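Local coordinates for protein N-acetylglucosamine-6-phosphate deacetylase (Mycobacterium smegmatis, PDB 6FV4) that probably catalyses the metal-dependent removal of the acetyl group from N-acetylglucosamine-6-phosphate, at residues B[28-33]-B[338-343]; B[35-38]-B[44-47]; B[111-116]-B[160-165]. The protein carries 1 engineered substitution. One frame throughout, in Å; residues are numbered along the deposited sequence.

Interaction 1: residues B[28-33]-B[338-343]; sequences TELLRP and PRDDAL
Arg-32 and Asp-340 form a two-pronged salt bridge on the protein surface, where strand 30-31, near the N terminus of this amidohydrolase-superfamily enzyme, meets helix 339-357. Strand 30-31 pairs with strand 23-25, and Arg-32, just past its end, reaches across to the first turn of the helix. The guanidinium approaches end-on with both terminal nitrogens. NH2 of Arg-32 bonds OD1 of Asp-340 at 2.9 Å, while NH1 of Arg-32 lies only 2.5 Å from OD2 of Asp-340, a length too short to be taken literally. Both oxygens lie near the guanidinium plane, but the carboxylate is twisted 36° from it: OD2 is met on its syn side but 24° out of the carboxylate plane, OD1 from above it. The arginine chain bends at chi3 (-94°), which turns its tip toward the helix, and NE is held by Thr-23 OG1, so all three guanidinium nitrogens have a partner. Aspartate suits the opening turn of a helix, where its negative charge would be favoured by the helix dipole. Leu-30 adds van der Waals contact. Its side chain rests on Thr-23 and Leu-25, and CD1 of Leu-30 comes within 4.1 Å of the backbone O of Asp-340. The other methyl, CD2 of Leu-30, lies 3.7 Å above the plane of the Arg-32 guanidinium, over its centre.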
ATOM      1  N   THR B  28      22.333  -8.397  -6.849  1.00 39.84           N
ATOM      2  CA  THR B  28      22.515  -6.970  -6.607  1.00 43.70           C
ATOM      3  C   THR B  28      22.850  -6.200  -7.882  1.00 42.92           C
ATOM      4  O   THR B  28      22.565  -5.001  -7.975  1.00 46.15           O
ATOM      5  CB  THR B  28      23.625  -6.733  -5.583  1.00 44.08           C
ATOM      6  OG1 THR B  28      24.827  -7.372  -6.032  1.00 46.13           O
ATOM      7  CG2 THR B  28      23.230  -7.289  -4.227  1.00 46.82           C
ATOM      8  N   GLU B  29      23.476  -6.859  -8.858  1.00 42.56           N
ATOM      9  CA  GLU B  29      23.914  -6.212 -10.088  1.00 42.55           C
ATOM     10  C   GLU B  29      23.323  -6.922 -11.296  1.00 41.38           C
ATOM     11  O   GLU B  29      23.037  -8.122 -11.260  1.00 36.86           O
ATOM     12  CB  GLU B  29      25.452  -6.209 -10.250  1.00 45.42           C
ATOM     13  CG  GLU B  29      26.257  -5.760  -9.048  1.00 48.90           C
ATOM     14  CD  GLU B  29      27.693  -6.302  -9.073  1.00 57.66           C
ATOM     15  OE1 GLU B  29      27.877  -7.544  -8.948  1.00 63.12           O
ATOM     16  OE2 GLU B  29      28.635  -5.492  -9.227  1.00 70.57           O
ATOM     17  N   LEU B  30      23.163  -6.170 -12.378  1.00 35.75           N
ATOM     18  CA  LEU B  30      22.818  -6.722 -13.681  1.00 36.16           C
ATOM     19  C   LEU B  30      24.039  -6.558 -14.578  1.00 39.89           C
ATOM     20  O   LEU B  30      24.428  -5.431 -14.909  1.00 40.61           O
ATOM     21  CB  LEU B  30      21.600  -6.015 -14.268  1.00 41.93           C
ATOM     22  CG  LEU B  30      21.066  -6.571 -15.590  1.00 42.54           C
ATOM     23  CD1 LEU B  30      19.553  -6.526 -15.592  1.00 43.10           C
ATOM     24  CD2 LEU B  30      21.628  -5.814 -16.794  1.00 40.51           C
ATOM     25  N   LEU B  31      24.628  -7.673 -14.986  1.00 33.67           N
ATOM     26  CA  LEU B  31      25.836  -7.679 -15.804  1.00 37.83           C
ATOM     27  C   LEU B  31      25.481  -7.997 -17.247  1.00 42.40           C
ATOM     28  O   LEU B  31      24.797  -8.989 -17.521  1.00 38.30           O
ATOM     29  CB  LEU B  31      26.845  -8.697 -15.281  1.00 38.81           C
ATOM     30  CG  LEU B  31      27.050  -8.585 -13.775  1.00 36.51           C
ATOM     31  CD1 LEU B  31      27.970  -9.677 -13.323  1.00 37.95           C
ATOM     32  CD2 LEU B  31      27.607  -7.187 -13.436  1.00 40.90           C
ATOM     33  N   ARG B  32      25.954  -7.154 -18.165  1.00 40.43           N
ATOM     34  CA  ARG B  32      25.652  -7.296 -19.579  1.00 40.30           C
ATOM     35  C   ARG B  32      26.873  -6.909 -20.408  1.00 43.35           C
ATOM     36  O   ARG B  32      27.219  -5.724 -20.479  1.00 49.14           O
ATOM     37  CB  ARG B  32      24.446  -6.431 -19.940  1.00 41.94           C
ATOM     38  CG  ARG B  32      23.716  -6.864 -21.193  1.00 45.07           C
ATOM     39  CD  ARG B  32      22.430  -6.069 -21.381  1.00 47.36           C
ATOM     40  NE  ARG B  32      21.263  -6.750 -20.824  1.00 41.31           N
ATOM     41  CZ  ARG B  32      20.236  -6.122 -20.262  1.00 43.42           C
ATOM     42  NH1 ARG B  32      20.234  -4.799 -20.174  1.00 50.83           N
ATOM     43  NH2 ARG B  32      19.205  -6.813 -19.791  1.00 43.20           N
ATOM     44  N   PRO B  33      27.584  -7.874 -21.006  1.00 39.13           N
ATOM     45  CA  PRO B  33      27.376  -9.310 -20.782  1.00 40.17           C
ATOM     46  C   PRO B  33      28.005  -9.744 -19.469  1.00 37.54           C
ATOM     47  O   PRO B  33      28.685  -8.955 -18.824  1.00 35.33           O
ATOM     48  CB  PRO B  33      28.070  -9.963 -21.981  1.00 37.88           C
ATOM     49  CG  PRO B  33      29.132  -8.994 -22.371  1.00 41.67           C
ATOM     50  CD  PRO B  33      28.626  -7.613 -22.016  1.00 40.62           C
ATOM     51  N   PRO B 338      10.111  -1.146 -16.202  1.00 42.34           N
ATOM     52  CA  PRO B 338      10.744  -1.586 -17.448  1.00 40.73           C
ATOM     53  C   PRO B 338      11.547  -2.856 -17.207  1.00 43.08           C
ATOM     54  O   PRO B 338      11.955  -3.159 -16.085  1.00 38.76           O
ATOM     55  CB  PRO B 338      11.649  -0.410 -17.829  1.00 43.19           C
ATOM     56  CG  PRO B 338      11.929   0.270 -16.537  1.00 44.35           C
ATOM     57  CD  PRO B 338      10.678   0.125 -15.716  1.00 40.55           C
ATOM     58  N   ARG B 339      11.790  -3.582 -18.302  1.00 42.65           N
ATOM     59  CA  ARG B 339      12.222  -4.975 -18.219  1.00 41.68           C
ATOM     60  C   ARG B 339      13.444  -5.160 -17.320  1.00 42.41           C
ATOM     61  O   ARG B 339      13.483  -6.089 -16.502  1.00 37.09           O
ATOM     62  CB  ARG B 339      12.493  -5.502 -19.629  1.00 40.97           C
ATOM     63  CG  ARG B 339      13.196  -6.828 -19.690  1.00 45.34           C
ATOM     64  CD  ARG B 339      12.404  -7.894 -18.969  1.00 48.36           C
ATOM     65  NE  ARG B 339      11.601  -8.716 -19.871  1.00 53.04           N
ATOM     66  CZ  ARG B 339      12.109  -9.593 -20.731  1.00 53.11           C
ATOM     67  NH1 ARG B 339      13.428  -9.759 -20.822  1.00 52.90           N
ATOM     68  NH2 ARG B 339      11.296 -10.301 -21.505  1.00 50.67           N
ATOM     69  N   ASP B 340      14.449  -4.289 -17.447  1.00 36.51           N
ATOM     70  CA  ASP B 340      15.674  -4.489 -16.679  1.00 38.25           C
ATOM     71  C   ASP B 340      15.447  -4.252 -15.196  1.00 41.06           C
ATOM     72  O   ASP B 340      15.948  -5.018 -14.354  1.00 36.14           O
ATOM     73  CB  ASP B 340      16.787  -3.589 -17.191  1.00 41.59           C
ATOM     74  CG  ASP B 340      17.456  -4.142 -18.428  1.00 48.16           C
ATOM     75  OD1 ASP B 340      16.981  -5.173 -18.957  1.00 52.69           O
ATOM     76  OD2 ASP B 340      18.461  -3.540 -18.869  1.00 55.95           O
ATOM     77  N   ASP B 341      14.716  -3.187 -14.858  1.00 32.82           N
ATOM     78  CA  ASP B 341      14.332  -2.977 -13.470  1.00 37.03           C
ATOM     79  C   ASP B 341      13.423  -4.098 -12.974  1.00 33.64           C
ATOM     80  O   ASP B 341      13.452  -4.436 -11.785  1.00 30.27           O
ATOM     81  CB  ASP B 341      13.632  -1.630 -13.310  1.00 33.70           C
ATOM     82  CG  ASP B 341      14.524  -0.449 -13.692  1.00 40.59           C
ATOM     83  OD1 ASP B 341      15.737  -0.473 -13.381  1.00 40.04           O
ATOM     84  OD2 ASP B 341      14.008   0.504 -14.305  1.00 45.63           O
ATOM     85  N   ALA B 342      12.605  -4.666 -13.865  1.00 31.11           N
ATOM     86  CA  ALA B 342      11.668  -5.708 -13.458  1.00 32.98           C
ATOM     87  C   ALA B 342      12.397  -7.008 -13.131  1.00 31.93           C
ATOM     88  O   ALA B 342      12.075  -7.671 -12.142  1.00 30.61           O
ATOM     89  CB  ALA B 342      10.622  -5.934 -14.549  1.00 30.40           C
ATOM     90  N   LEU B 343      13.363  -7.394 -13.970  1.00 32.56           N
ATOM     91  CA  LEU B 343      14.192  -8.558 -13.692  1.00 34.31           C
ATOM     92  C   LEU B 343      14.942  -8.391 -12.384  1.00 32.39           C
ATOM     93  O   LEU B 343      15.086  -9.347 -11.615  1.00 31.50           O
ATOM     94  CB  LEU B 343      15.176  -8.781 -14.837  1.00 34.18           C
ATOM     95  CG  LEU B 343      14.583  -9.309 -16.138  1.00 36.03           C
ATOM     96  CD1 LEU B 343      15.652  -9.305 -17.208  1.00 37.42           C
ATOM     97  CD2 LEU B 343      14.008 -10.706 -15.965  1.00 33.05           C
TER

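Interaction 2: residues B[35-38]-B[44-47]; sequences WLEI and VAVG. With CD (cadmium ion), chain I.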
ATOM      1  N   TRP B  35      29.756 -13.112 -16.887  1.00 37.48           N
ATOM      2  CA  TRP B  35      30.454 -14.381 -16.869  1.00 31.21           C
ATOM      3  C   TRP B  35      30.602 -14.830 -15.430  1.00 35.85           C
ATOM      4  O   TRP B  35      30.650 -14.007 -14.509  1.00 34.60           O
ATOM      5  CB  TRP B  35      31.818 -14.284 -17.578  1.00 37.50           C
ATOM      6  CG  TRP B  35      32.809 -13.357 -16.941  1.00 39.37           C
ATOM      7  CD1 TRP B  35      33.085 -12.073 -17.313  1.00 41.10           C
ATOM      8  CD2 TRP B  35      33.667 -13.648 -15.831  1.00 40.15           C
ATOM      9  NE1 TRP B  35      34.058 -11.547 -16.504  1.00 38.65           N
ATOM     10  CE2 TRP B  35      34.437 -12.493 -15.587  1.00 40.39           C
ATOM     11  CE3 TRP B  35      33.863 -14.777 -15.022  1.00 35.81           C
ATOM     12  CZ2 TRP B  35      35.378 -12.424 -14.562  1.00 39.75           C
ATOM     13  CZ3 TRP B  35      34.798 -14.709 -14.005  1.00 41.13           C
ATOM     14  CH2 TRP B  35      35.549 -13.539 -13.785  1.00 43.03           C
ATOM     15  N   LEU B  36      30.658 -16.154 -15.249  1.00 34.07           N
ATOM     16  CA  LEU B  36      30.805 -16.779 -13.950  1.00 33.36           C
ATOM     17  C   LEU B  36      31.788 -17.922 -14.061  1.00 35.16           C
ATOM     18  O   LEU B  36      31.773 -18.681 -15.035  1.00 35.40           O
ATOM     19  CB  LEU B  36      29.493 -17.363 -13.407  1.00 36.66           C
ATOM     20  CG  LEU B  36      28.221 -16.561 -13.238  1.00 39.05           C
ATOM     21  CD1 LEU B  36      27.366 -16.764 -14.459  1.00 38.32           C
ATOM     22  CD2 LEU B  36      27.516 -17.069 -11.985  1.00 41.81           C
ATOM     23  N   GLU B  37      32.603 -18.068 -13.031  1.00 35.32           N
ATOM     24  CA  GLU B  37      33.526 -19.181 -12.913  1.00 35.75           C
ATOM     25  C   GLU B  37      33.076 -20.081 -11.785  1.00 33.45           C
ATOM     26  O   GLU B  37      32.886 -19.615 -10.660  1.00 34.28           O
ATOM     27  CB  GLU B  37      34.930 -18.683 -12.633  1.00 36.92           C
ATOM     28  CG  GLU B  37      36.005 -19.538 -13.153  1.00 44.51           C
ATOM     29  CD  GLU B  37      37.293 -19.019 -12.629  1.00 45.25           C
ATOM     30  OE1 GLU B  37      37.597 -17.847 -12.927  1.00 41.88           O
ATOM     31  OE2 GLU B  37      37.972 -19.746 -11.874  1.00 51.53           O
ATOM     32  N   ILE B  38      32.940 -21.366 -12.085  1.00 35.32           N
ATOM     33  CA  ILE B  38      32.413 -22.356 -11.161  1.00 36.06           C
ATOM     34  C   ILE B  38      33.526 -23.349 -10.871  1.00 38.18           C
ATOM     35  O   ILE B  38      34.206 -23.810 -11.794  1.00 41.00           O
ATOM     36  CB  ILE B  38      31.181 -23.072 -11.751  1.00 34.33           C
ATOM     37  CG1 ILE B  38      30.072 -22.070 -12.101  1.00 35.73           C
ATOM     38  CG2 ILE B  38      30.684 -24.166 -10.814  1.00 38.84           C
ATOM     39  CD1 ILE B  38      29.647 -21.209 -10.956  1.00 35.60           C
ATOM     40  N   VAL B  44      33.375 -19.223  -8.034  1.00 34.99           N
ATOM     41  CA  VAL B  44      34.703 -18.659  -7.778  1.00 35.13           C
ATOM     42  C   VAL B  44      34.726 -17.157  -8.030  1.00 36.06           C
ATOM     43  O   VAL B  44      35.136 -16.370  -7.172  1.00 38.36           O
ATOM     44  CB  VAL B  44      35.749 -19.378  -8.655  1.00 34.65           C
ATOM     45  CG1 VAL B  44      37.136 -18.743  -8.474  1.00 39.07           C
ATOM     46  CG2 VAL B  44      35.780 -20.821  -8.315  1.00 37.83           C
ATOM     47  N   ALA B  45      34.293 -16.735  -9.212  1.00 36.69           N
ATOM     48  CA  ALA B  45      34.298 -15.323  -9.558  1.00 36.03           C
ATOM     49  C   ALA B  45      33.139 -15.032 -10.495  1.00 35.95           C
ATOM     50  O   ALA B  45      32.672 -15.912 -11.221  1.00 31.95           O
ATOM     51  CB  ALA B  45      35.620 -14.905 -10.214  1.00 40.27           C
ATOM     52  N   VAL B  46      32.676 -13.783 -10.449  1.00 36.48           N
ATOM     53  CA  VAL B  46      31.682 -13.238 -11.365  1.00 37.78           C
ATOM     54  C   VAL B  46      32.234 -11.927 -11.902  1.00 37.96           C
ATOM     55  O   VAL B  46      32.965 -11.218 -11.205  1.00 37.39           O
ATOM     56  CB  VAL B  46      30.318 -13.023 -10.665  1.00 37.66           C
ATOM     57  CG1 VAL B  46      29.307 -12.445 -11.607  1.00 39.39           C
ATOM     58  CG2 VAL B  46      29.801 -14.333 -10.107  1.00 38.09           C
ATOM     59  N   GLY B  47      31.883 -11.597 -13.145  1.00 38.97           N
ATOM     60  CA  GLY B  47      32.305 -10.315 -13.687  1.00 41.01           C
ATOM     61  C   GLY B  47      31.488  -9.911 -14.890  1.00 41.96           C
ATOM     62  O   GLY B  47      30.736 -10.706 -15.458  1.00 40.14           O
TER
HETATM   63 CD    CD I 402      40.091 -19.097 -13.074  0.50 74.94          CD
HETATM   64  O   HOH W   1      41.457 -21.322 -12.736  1.00 53.80           O
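Val-44, inside strand 42-48, gives its N-H to the carbonyl O of Glu-37 at 2.7 Å, and its CG1 touches OE2 of Glu-37 at 3.6 Å. That carboxylate grips a cadmium ion with both oxygens, OE1 at 2.8 Å and OE2 at 2.5 Å from the metal, and water 1 adds a further ligand. Next, Ala-45 accepts the N-H of Glu-37 on its carbonyl O, in the carbonyl plane. Because Val-44 and Ala-45 both bond the single residue Glu-37, they form a classic beta bulge in the antiparallel hairpin of strands 34-39 and 42-48. Its second strand is, within this chain, an outermost strand of the four-stranded sheet. The small CB of Ala-45 leaves room for the far end of the Trp-35 indole, whose CH2 packs on it at 3.8 Å. Val-46 belongs to a non-hydrogen-bonded pair on the other face, where its CG2 lies alongside CD2 of Leu-36. Gly-47 exchanges two backbone hydrogen bonds with Trp-35, N of Trp-35 to O of Gly-47 and N of Gly-47 to O of Trp-35, both 3.0 Å. With CG lodged between backbone N and carbonyl carbon (chi1 64°), the indole folds back over this glycine, which has no side chain in the way, and CA of Gly-47 makes a CH-pi contact with the five-membered ring. A bound dithiothreitol, probably from the crystallisation liquor, lies about 4 Å from the Trp-35 side chain.

Interaction 3: residues B[111-116]-B[160-165]; sequences AGPEDL and PGEIGR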
ATOM      1  N   ALA B 111      -2.276 -30.529  11.203  1.00 33.31           N
ATOM      2  CA  ALA B 111      -2.367 -31.968  11.420  1.00 39.04           C
ATOM      3  C   ALA B 111      -2.507 -32.256  12.907  1.00 34.57           C
ATOM      4  O   ALA B 111      -2.219 -31.408  13.758  1.00 32.84           O
ATOM      5  CB  ALA B 111      -1.145 -32.707  10.854  1.00 35.63           C
ATOM      6  N   GLY B 112      -2.939 -33.483  13.214  1.00 42.63           N
ATOM      7  CA  GLY B 112      -3.024 -33.942  14.582  1.00 35.40           C
ATOM      8  C   GLY B 112      -1.654 -34.043  15.224  1.00 37.59           C
ATOM      9  O   GLY B 112      -0.636 -34.098  14.533  1.00 36.77           O
ATOM     10  N   PRO B 113      -1.603 -34.100  16.561  1.00 37.48           N
ATOM     11  CA  PRO B 113      -0.297 -34.036  17.243  1.00 39.93           C
ATOM     12  C   PRO B 113       0.626 -35.192  16.899  1.00 38.57           C
ATOM     13  O   PRO B 113       1.825 -34.986  16.687  1.00 35.17           O
ATOM     14  CB  PRO B 113      -0.677 -34.047  18.731  1.00 38.91           C
ATOM     15  CG  PRO B 113      -2.151 -33.736  18.780  1.00 39.00           C
ATOM     16  CD  PRO B 113      -2.710 -34.297  17.513  1.00 40.79           C
ATOM     17  N   GLU B 114       0.090 -36.409  16.833  1.00 38.17           N
ATOM     18  CA  GLU B 114       0.906 -37.573  16.503  1.00 39.55           C
ATOM     19  C   GLU B 114       1.292 -37.575  15.024  1.00 36.15           C
ATOM     20  O   GLU B 114       2.447 -37.853  14.673  1.00 34.72           O
ATOM     21  CB  GLU B 114       0.155 -38.859  16.895  1.00 40.53           C
ATOM     22  CG  GLU B 114      -1.304 -38.975  16.358  1.00 49.75           C
ATOM     23  CD  GLU B 114      -2.290 -37.909  16.898  1.00 50.06           C
ATOM     24  OE1 GLU B 114      -2.238 -37.584  18.106  1.00 54.90           O
ATOM     25  OE2 GLU B 114      -3.111 -37.384  16.105  1.00 49.98           O
ATOM     26  N   ASP B 115       0.346 -37.257  14.139  1.00 36.60           N
ATOM     27  CA  ASP B 115       0.695 -37.156  12.727  1.00 42.19           C
ATOM     28  C   ASP B 115       1.683 -36.023  12.468  1.00 35.54           C
ATOM     29  O   ASP B 115       2.567 -36.165  11.617  1.00 33.81           O
ATOM     30  CB  ASP B 115      -0.563 -36.981  11.885  1.00 41.98           C
ATOM     31  CG  ASP B 115      -1.253 -38.303  11.621  1.00 50.14           C
ATOM     32  OD1 ASP B 115      -0.608 -39.354  11.850  1.00 51.91           O
ATOM     33  OD2 ASP B 115      -2.430 -38.293  11.195  1.00 52.53           O
ATOM     34  N   LEU B 116       1.588 -34.926  13.221  1.00 34.48           N
ATOM     35  CA  LEU B 116       2.550 -33.836  13.065  1.00 35.80           C
ATOM     36  C   LEU B 116       3.961 -34.310  13.371  1.00 34.19           C
ATOM     37  O   LEU B 116       4.898 -34.043  12.608  1.00 31.66           O
ATOM     38  CB  LEU B 116       2.169 -32.662  13.967  1.00 33.64           C
ATOM     39  CG  LEU B 116       3.076 -31.433  13.995  1.00 36.33           C
ATOM     40  CD1 LEU B 116       3.347 -30.960  12.582  1.00 34.75           C
ATOM     41  CD2 LEU B 116       2.396 -30.327  14.782  1.00 33.92           C
ATOM     42  N   PRO B 160       2.936 -24.724  24.593  1.00 34.72           N
ATOM     43  CA  PRO B 160       4.403 -24.730  24.516  1.00 36.01           C
ATOM     44  C   PRO B 160       5.012 -26.122  24.632  1.00 38.58           C
ATOM     45  O   PRO B 160       6.076 -26.365  24.048  1.00 38.65           O
ATOM     46  CB  PRO B 160       4.825 -23.806  25.670  1.00 37.28           C
ATOM     47  CG  PRO B 160       3.619 -23.607  26.505  1.00 37.65           C
ATOM     48  CD  PRO B 160       2.436 -23.806  25.631  1.00 40.73           C
ATOM     49  N   GLY B 161       4.365 -27.043  25.348  1.00 34.42           N
ATOM     50  CA  GLY B 161       4.838 -28.421  25.369  1.00 40.76           C
ATOM     51  C   GLY B 161       4.854 -29.059  23.991  1.00 38.82           C
ATOM     52  O   GLY B 161       5.863 -29.626  23.569  1.00 37.68           O
ATOM     53  N   GLU B 162       3.739 -28.961  23.256  1.00 37.71           N
ATOM     54  CA  GLU B 162       3.722 -29.540  21.913  1.00 40.16           C
ATOM     55  C   GLU B 162       4.703 -28.836  20.980  1.00 34.91           C
ATOM     56  O   GLU B 162       5.300 -29.478  20.108  1.00 35.92           O
ATOM     57  CB  GLU B 162       2.317 -29.504  21.311  1.00 34.70           C
ATOM     58  CG  GLU B 162       2.317 -30.076  19.909  1.00 34.95           C
ATOM     59  CD  GLU B 162       0.946 -30.309  19.354  1.00 38.77           C
ATOM     60  OE1 GLU B 162      -0.029 -29.998  20.066  1.00 46.35           O
ATOM     61  OE2 GLU B 162       0.845 -30.800  18.205  1.00 38.67           O
ATOM     62  N   ILE B 163       4.901 -27.531  21.151  1.00 37.57           N
ATOM     63  CA  ILE B 163       5.859 -26.824  20.307  1.00 37.58           C
ATOM     64  C   ILE B 163       7.272 -27.345  20.561  1.00 31.65           C
ATOM     65  O   ILE B 163       8.014 -27.672  19.625  1.00 31.81           O
ATOM     66  CB  ILE B 163       5.743 -25.302  20.527  1.00 32.07           C
ATOM     67  CG1 ILE B 163       4.413 -24.801  19.966  1.00 34.83           C
ATOM     68  CG2 ILE B 163       6.900 -24.579  19.878  1.00 33.09           C
ATOM     69  CD1 ILE B 163       4.237 -23.289  20.021  1.00 33.53           C
ATOM     70  N   GLY B 164       7.653 -27.464  21.827  1.00 34.84           N
ATOM     71  CA  GLY B 164       8.960 -28.029  22.137  1.00 37.12           C
ATOM     72  C   GLY B 164       9.133 -29.443  21.606  1.00 37.54           C
ATOM     73  O   GLY B 164      10.183 -29.784  21.050  1.00 35.77           O
ATOM     74  N   ARG B 165       8.093 -30.274  21.738  1.00 34.44           N
ATOM     75  CA  ARG B 165       8.159 -31.645  21.232  1.00 35.25           C
ATOM     76  C   ARG B 165       8.310 -31.678  19.717  1.00 34.99           C
ATOM     77  O   ARG B 165       9.074 -32.490  19.177  1.00 27.57           O
ATOM     78  CB  ARG B 165       6.910 -32.412  21.651  1.00 34.24           C
ATOM     79  CG  ARG B 165       6.831 -32.675  23.146  1.00 39.74           C
ATOM     80  CD  ARG B 165       5.732 -33.656  23.437  1.00 34.75           C
ATOM     81  NE  ARG B 165       4.406 -33.118  23.152  1.00 37.11           N
ATOM     82  CZ  ARG B 165       3.645 -32.502  24.050  1.00 39.08           C
ATOM     83  NH1 ARG B 165       4.093 -32.330  25.285  1.00 41.33           N
ATOM     84  NH2 ARG B 165       2.447 -32.044  23.710  1.00 39.88           N
TER
HETATM   85  O   HOH W   2       2.686 -32.911  18.108  1.00 30.16           O
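The carboxylate of Glu-162 reaches Pro-113 and Leu-116 with a single oxygen, while the other flat group, the guanidinium of Arg-165, lays one face on its own helix, with the backbone N of Glu-162 3.3 Å above its plane and toward the rim. OE2 of Glu-162 lies 3.6 Å from both CA and CB of Pro-113 and 3.8 Å from CD2 of Leu-116. The glutamate gets there because CG stands opposite the backbone N (chi1 179°) and the chain continues extended, spanning the gap between helices 160-170 and 113-129. In a metal-dependent hydrolase of this superfamily these are outer helices of the (beta/alpha)8-type barrel. Proline fits the first turn of helix 113-129, where a missing N-H costs nothing, and Leu-116 adds an apolar flank, crossing the glutamate obliquely. Water 2 joins the segments, donating to O of Pro-113 at 2.7 Å and to OE2 of Glu-162 at 2.8 Å. The strongest partner of OE2 is Arg-156, which forms a salt bridge with it and also hydrogen-bonds the carbonyl of Ala-111. This buried acid is therefore compensated by both water and arginine, and the nearby positive charge probably favours its ionised form.

Overall arrangement
From the N terminus, the chain first passes through 28-33, one half of interaction 1, then at once enters the hairpin of interaction 2, whose two segments close a turn of only five residues. Interaction 3 follows in the barrel, closing a loop of 43 residues between two outer helices. Only at 338-343 does interaction 1 close, spanning 304 residues, so interactions 2 and 3 are both nested within it and stand in series with each other. Interactions 1 and 2 adjoin: CD1 of Leu-31 packs on CG1 of Val-46 at 3.5 Å, linking strand 30-31 to the small sheet. Interaction 3 lies across the chain's centre, its centre about 45 Å from the centres of both others.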